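PDB 4F0L: amidohydrolase, which probably acts as a metal-dependent deaminase of the amidohydrolase family and binds an iron(III) ion in this crystal. Local coordinates for residues B[149-154]-B[200-205]; B[194-199]-B[230-235]. All coordinates share one frame; numbering follows the deposited sequence.

Interaction 1 of 2, residues B[149-154]-B[200-205]; sequences RIAAAA and RKTLEG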
loop_
_atom_site.group_PDB
_atom_site.type_symbol
_atom_site.label_atom_id
_atom_site.label_comp_id
_atom_site.label_asym_id
_atom_site.label_seq_id
_atom_site.Cartn_x
_atom_site.Cartn_y
_atom_site.Cartn_z
ATOM N N ARG B 149 23.703 16.793 -12.830
ATOM C CA ARG B 149 23.203 16.801 -11.440
ATOM C C ARG B 149 22.643 15.440 -11.008
ATOM O O ARG B 149 22.870 14.991 -9.860
ATOM C CB ARG B 149 22.149 17.876 -11.257
ATOM C CG ARG B 149 22.681 19.288 -11.485
ATOM C CD ARG B 149 23.738 19.657 -10.453
ATOM N NE ARG B 149 24.164 21.039 -10.607
ATOM C CZ ARG B 149 24.697 21.792 -9.641
ATOM N NH1 ARG B 149 24.866 21.342 -8.397
ATOM N NH2 ARG B 149 25.054 23.033 -9.919
ATOM N N ILE B 150 21.927 14.788 -11.928
ATOM C CA ILE B 150 21.406 13.435 -11.703
ATOM C C ILE B 150 22.559 12.500 -11.434
ATOM O O ILE B 150 22.571 11.782 -10.419
ATOM C CB ILE B 150 20.596 12.931 -12.915
ATOM C CG1 ILE B 150 19.315 13.735 -13.087
ATOM C CG2 ILE B 150 20.301 11.444 -12.815
ATOM C CD1 ILE B 150 18.461 13.867 -11.840
ATOM N N ALA B 151 23.555 12.538 -12.315
ATOM C CA ALA B 151 24.699 11.683 -12.161
ATOM C C ALA B 151 25.487 11.963 -10.865
ATOM O O ALA B 151 25.930 11.017 -10.213
ATOM C CB ALA B 151 25.592 11.749 -13.376
ATOM N N ALA B 152 25.635 13.230 -10.490
ATOM C CA ALA B 152 26.267 13.582 -9.231
ATOM C C ALA B 152 25.476 13.036 -8.057
ATOM O O ALA B 152 26.083 12.507 -7.097
ATOM C CB ALA B 152 26.458 15.094 -9.082
ATOM N N ALA B 153 24.137 13.163 -8.116
ATOM C CA ALA B 153 23.272 12.643 -7.060
ATOM C C ALA B 153 23.405 11.105 -6.950
ATOM O O ALA B 153 23.648 10.560 -5.866
ATOM C CB ALA B 153 21.814 13.051 -7.316
ATOM N N ALA B 154 23.311 10.417 -8.076
ATOM C CA ALA B 154 23.483 8.968 -8.073
ATOM C C ALA B 154 24.860 8.544 -7.513
ATOM O O ALA B 154 24.947 7.576 -6.732
ATOM C CB ALA B 154 23.279 8.390 -9.483
ATOM N N ARG B 200 27.345 11.450 -22.060
ATOM C CA ARG B 200 28.385 10.416 -22.212
ATOM C C ARG B 200 29.705 10.824 -21.525
ATOM O O ARG B 200 30.316 10.027 -20.825
ATOM C CB ARG B 200 28.635 10.088 -23.689
ATOM C CG ARG B 200 29.532 8.876 -23.906
ATOM C CD ARG B 200 30.075 8.816 -25.325
ATOM N NE ARG B 200 30.787 10.029 -25.700
ATOM C CZ ARG B 200 31.992 10.394 -25.233
ATOM N NH1 ARG B 200 32.653 9.661 -24.335
ATOM N NH2 ARG B 200 32.557 11.523 -25.670
ATOM N N LYS B 201 30.152 12.051 -21.744
ATOM C CA LYS B 201 31.366 12.522 -21.104
ATOM C C LYS B 201 31.227 12.515 -19.600
ATOM O O LYS B 201 32.097 12.045 -18.903
ATOM C CB LYS B 201 31.733 13.931 -21.571
ATOM C CG LYS B 201 32.222 13.964 -22.993
ATOM C CD LYS B 201 32.316 15.398 -23.522
ATOM C CE LYS B 201 32.804 15.406 -24.958
ATOM N NZ LYS B 201 32.315 16.574 -25.735
ATOM N N THR B 202 30.120 13.026 -19.095
ATOM C CA THR B 202 29.869 13.013 -17.661
ATOM C C THR B 202 29.887 11.616 -17.048
ATOM O O THR B 202 30.381 11.440 -15.935
ATOM C CB THR B 202 28.524 13.681 -17.372
ATOM O OG1 THR B 202 28.654 15.076 -17.667
ATOM C CG2 THR B 202 28.113 13.500 -15.948
ATOM N N LEU B 203 29.332 10.633 -17.754
ATOM C CA LEU B 203 29.259 9.269 -17.236
ATOM C C LEU B 203 30.567 8.467 -17.357
ATOM O O LEU B 203 30.654 7.349 -16.883
ATOM C CB LEU B 203 28.118 8.527 -17.907
ATOM C CG LEU B 203 26.723 9.027 -17.501
ATOM C CD1 LEU B 203 25.655 8.250 -18.266
ATOM C CD2 LEU B 203 26.471 8.911 -16.015
ATOM N N GLU B 204 31.592 9.044 -17.972
ATOM C CA GLU B 204 32.902 8.400 -17.993
ATOM C C GLU B 204 33.372 8.233 -16.573
ATOM O O GLU B 204 33.343 9.166 -15.799
ATOM C CB GLU B 204 33.922 9.233 -18.784
ATOM C CG GLU B 204 33.788 9.008 -20.277
ATOM C CD GLU B 204 34.674 9.916 -21.106
ATOM O OE1 GLU B 204 35.480 10.679 -20.535
ATOM O OE2 GLU B 204 34.560 9.847 -22.341
ATOM N N GLY B 205 33.802 7.043 -16.220
ATOM C CA GLY B 205 34.172 6.790 -14.837
ATOM C C GLY B 205 33.009 6.548 -13.884
ATOM O O GLY B 205 33.235 6.257 -12.716
#
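A151 and L203 mark the closest backbone approach between helix 145-157 and the C-terminal part of helix 189-203, with their CA atoms 7.2 Å apart. The two helices are successive outer helices of a TIM barrel: they precede the neighbouring parallel strands 160-167 and 210-215. Between 149-154 and 200-205 the contact is small and apolar, resting on one methyl of A151. A151 CB points at the other helix and meets two methyl groups there, T202 CG2 at 4.0 Å and L203 CD2, also at 4.0 Å. The short side chain is consistent with this close backbone approach.

T202 aims its methyl across by placing CG2 anti to its backbone N (chi1 -68°), which leaves OG1 beside that N. The hydroxyl thus avoids A151 and is bonded to both D148 OD1 and G198 O, so the same threonine joins the two helices by a polar link as well as an apolar one. L203 leaves its backbone to one side, CD1 continues the extended chain, and the other branch, CD2, meets the alanine methyl. Beneath the pair lies strand 160-167, where A151 packs on L161 and L203 on L163. I150, on the same helix, also faces the barrel and packs on L161 and L163.

Away from A151, R200 and E204 form a salt bridge along the surface of their own segment. R200 NH1 reaches E204 OE2 at 2.8 Å on the anti side of the carboxylate, 24° out of its plane, with a bent N-H...O angle of 136°.

Interaction 2 of 2, residues B[194-199]-B[230-235]; sequences RLIEGC and TQLLPD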
loop_
_atom_site.group_PDB
_atom_site.type_symbol
_atom_site.label_atom_id
_atom_site.label_comp_id
_atom_site.label_asym_id
_atom_site.label_seq_id
_atom_site.Cartn_x
_atom_site.Cartn_y
_atom_site.Cartn_z
ATOM N N ARG B 194 23.739 16.487 -29.133
ATOM C CA ARG B 194 24.764 17.183 -28.367
ATOM C C ARG B 194 24.569 16.982 -26.844
ATOM O O ARG B 194 25.517 16.835 -26.109
ATOM C CB ARG B 194 24.787 18.663 -28.737
ATOM C CG ARG B 194 25.459 18.957 -30.082
ATOM C CD ARG B 194 25.768 20.446 -30.262
ATOM N NE ARG B 194 24.547 21.195 -30.537
ATOM C CZ ARG B 194 24.011 22.136 -29.746
ATOM N NH1 ARG B 194 22.874 22.719 -30.132
ATOM N NH2 ARG B 194 24.575 22.511 -28.585
ATOM N N LEU B 195 23.327 16.930 -26.382
ATOM C CA LEU B 195 23.060 16.700 -24.959
ATOM C C LEU B 195 23.483 15.284 -24.567
ATOM O O LEU B 195 24.142 15.087 -23.535
ATOM C CB LEU B 195 21.575 16.908 -24.675
ATOM C CG LEU B 195 21.081 16.568 -23.260
ATOM C CD1 LEU B 195 21.580 17.601 -22.287
ATOM C CD2 LEU B 195 19.575 16.506 -23.274
ATOM N N ILE B 196 23.125 14.306 -25.398
ATOM C CA ILE B 196 23.548 12.930 -25.194
ATOM C C ILE B 196 25.087 12.829 -25.123
ATOM O O ILE B 196 25.619 12.146 -24.267
ATOM C CB ILE B 196 22.997 12.004 -26.302
ATOM C CG1 ILE B 196 21.492 11.733 -26.091
ATOM C CG2 ILE B 196 23.763 10.695 -26.358
ATOM C CD1 ILE B 196 21.134 11.017 -24.791
ATOM N N GLU B 197 25.786 13.557 -25.989
ATOM C CA GLU B 197 27.231 13.619 -25.936
ATOM C C GLU B 197 27.756 14.209 -24.605
ATOM O O GLU B 197 28.684 13.661 -24.021
ATOM C CB GLU B 197 27.778 14.388 -27.172
ATOM C CG GLU B 197 29.289 14.516 -27.241
ATOM C CD GLU B 197 30.007 13.178 -27.250
ATOM O OE1 GLU B 197 29.428 12.146 -27.630
ATOM O OE2 GLU B 197 31.183 13.156 -26.859
ATOM N N GLY B 198 27.160 15.297 -24.121
ATOM C CA GLY B 198 27.493 15.830 -22.783
ATOM C C GLY B 198 27.285 14.794 -21.686
ATOM O O GLY B 198 28.140 14.616 -20.820
ATOM N N CYS B 199 26.188 14.042 -21.767
ATOM C CA CYS B 199 25.936 12.974 -20.796
ATOM C C CYS B 199 26.980 11.866 -20.855
ATOM O O CYS B 199 27.463 11.403 -19.823
ATOM C CB CYS B 199 24.553 12.353 -21.008
ATOM S SG CYS B 199 23.177 13.452 -20.705
ATOM N N THR B 230 16.291 7.185 -31.845
ATOM C CA THR B 230 16.494 5.774 -31.515
ATOM C C THR B 230 17.636 5.117 -32.332
ATOM O O THR B 230 17.931 3.934 -32.172
ATOM C CB THR B 230 15.160 4.998 -31.631
ATOM O OG1 THR B 230 14.639 5.111 -32.951
ATOM C CG2 THR B 230 14.121 5.590 -30.697
ATOM N N GLN B 231 18.288 5.903 -33.186
ATOM C CA GLN B 231 19.453 5.465 -33.932
ATOM C C GLN B 231 20.743 6.022 -33.324
ATOM O O GLN B 231 21.825 5.596 -33.709
ATOM C CB GLN B 231 19.323 5.866 -35.435
ATOM N N LEU B 232 20.644 6.938 -32.359
ATOM C CA LEU B 232 21.854 7.563 -31.804
ATOM C C LEU B 232 22.780 6.581 -31.120
ATOM O O LEU B 232 23.992 6.662 -31.278
ATOM C CB LEU B 232 21.519 8.661 -30.792
ATOM C CG LEU B 232 21.042 9.994 -31.321
ATOM C CD1 LEU B 232 20.759 10.883 -30.112
ATOM C CD2 LEU B 232 22.049 10.651 -32.297
ATOM N N LEU B 233 22.206 5.679 -30.331
ATOM C CA LEU B 233 22.945 4.724 -29.539
ATOM C C LEU B 233 22.233 3.378 -29.740
ATOM O O LEU B 233 21.446 2.943 -28.885
ATOM C CB LEU B 233 22.953 5.139 -28.054
ATOM C CG LEU B 233 23.696 6.448 -27.716
ATOM C CD1 LEU B 233 23.337 6.967 -26.313
ATOM C CD2 LEU B 233 25.218 6.330 -27.928
ATOM N N PRO B 234 22.479 2.740 -30.899
ATOM C CA PRO B 234 21.710 1.571 -31.310
ATOM C C PRO B 234 21.874 0.370 -30.404
ATOM O O PRO B 234 21.043 -0.522 -30.440
ATOM C CB PRO B 234 22.229 1.277 -32.723
ATOM C CG PRO B 234 23.596 1.919 -32.781
ATOM C CD PRO B 234 23.483 3.135 -31.914
ATOM N N ASP B 235 22.913 0.338 -29.580
ATOM C CA ASP B 235 23.095 -0.802 -28.687
ATOM C C ASP B 235 22.627 -0.522 -27.263
ATOM O O ASP B 235 22.797 -1.356 -26.382
ATOM C CB ASP B 235 24.545 -1.251 -28.685
ATOM C CG ASP B 235 25.022 -1.648 -30.083
ATOM O OD1 ASP B 235 24.290 -2.395 -30.773
ATOM O OD2 ASP B 235 26.113 -1.210 -30.483
#
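I196 reaches from helix 189-203 toward two consecutive leucines, L232 and L233, and gives each a different branch. Its CG2 methyl lies 3.8 Å from L233 CD1, the tighter of the two touches, while its CG1 methylene lies 4.2 Å from L232 CD1. With chi1 at -75°, CG2 stands anti to the backbone N and CG1 beside it, and this splits the side chain between its two partners.

The leucines meet it differently. L233 and I196 run alongside each other in opposite senses, each advancing past the other, so that the end of L233 comes up beside the CG2 methyl. L232 instead lies aslant to the isoleucine. In both leucines CD1 continues the extended line from CA through CB and CG (chi2 179° in L232), which carries that methyl as far forward as the side chain allows. The backbones can therefore stay well separated: even the nearest CA atoms, those of I196 and L232, are 8.7 Å apart.

The apolar patch extends beyond these three residues. L232 also rests on F192 and A193, one turn back along the helix, whereas L233 shares L211 of strand 210-215 with I196. Facing inward, I196 adds contacts to V213 and P165. The loop itself is tied down by R273, whose NH2 bonds to the carbonyl oxygens of T230 and L233.

This loop joins helix 223-229 to strand 238-242, which carries the iron ligand H241. The arrangement is that of a TIM barrel of the amidohydrolase family, in which an outer helix packs on its strands and on the turn leading from the following helix into the next strand.

Helix 189-203 is common to both contacts: its 194-199 part serves interaction 2 and the adjoining 200-205 segment serves interaction 1; the centres of the two contacts are about 14 Å apart. Along the chain the segments alternate, 149-154, 194-199, 200-205, 230-235; the earlier part of the helix meets the loop entering strand 238-242, and its later part meets helix 145-157. Strands 160-167 and 210-215 lie beneath, and the contacts thus join neighbouring outer elements around one sector of the barrel wall. Both lie away from the iron site formed by H65, H67, H241 and D329, and belong to the barrel's outer layer.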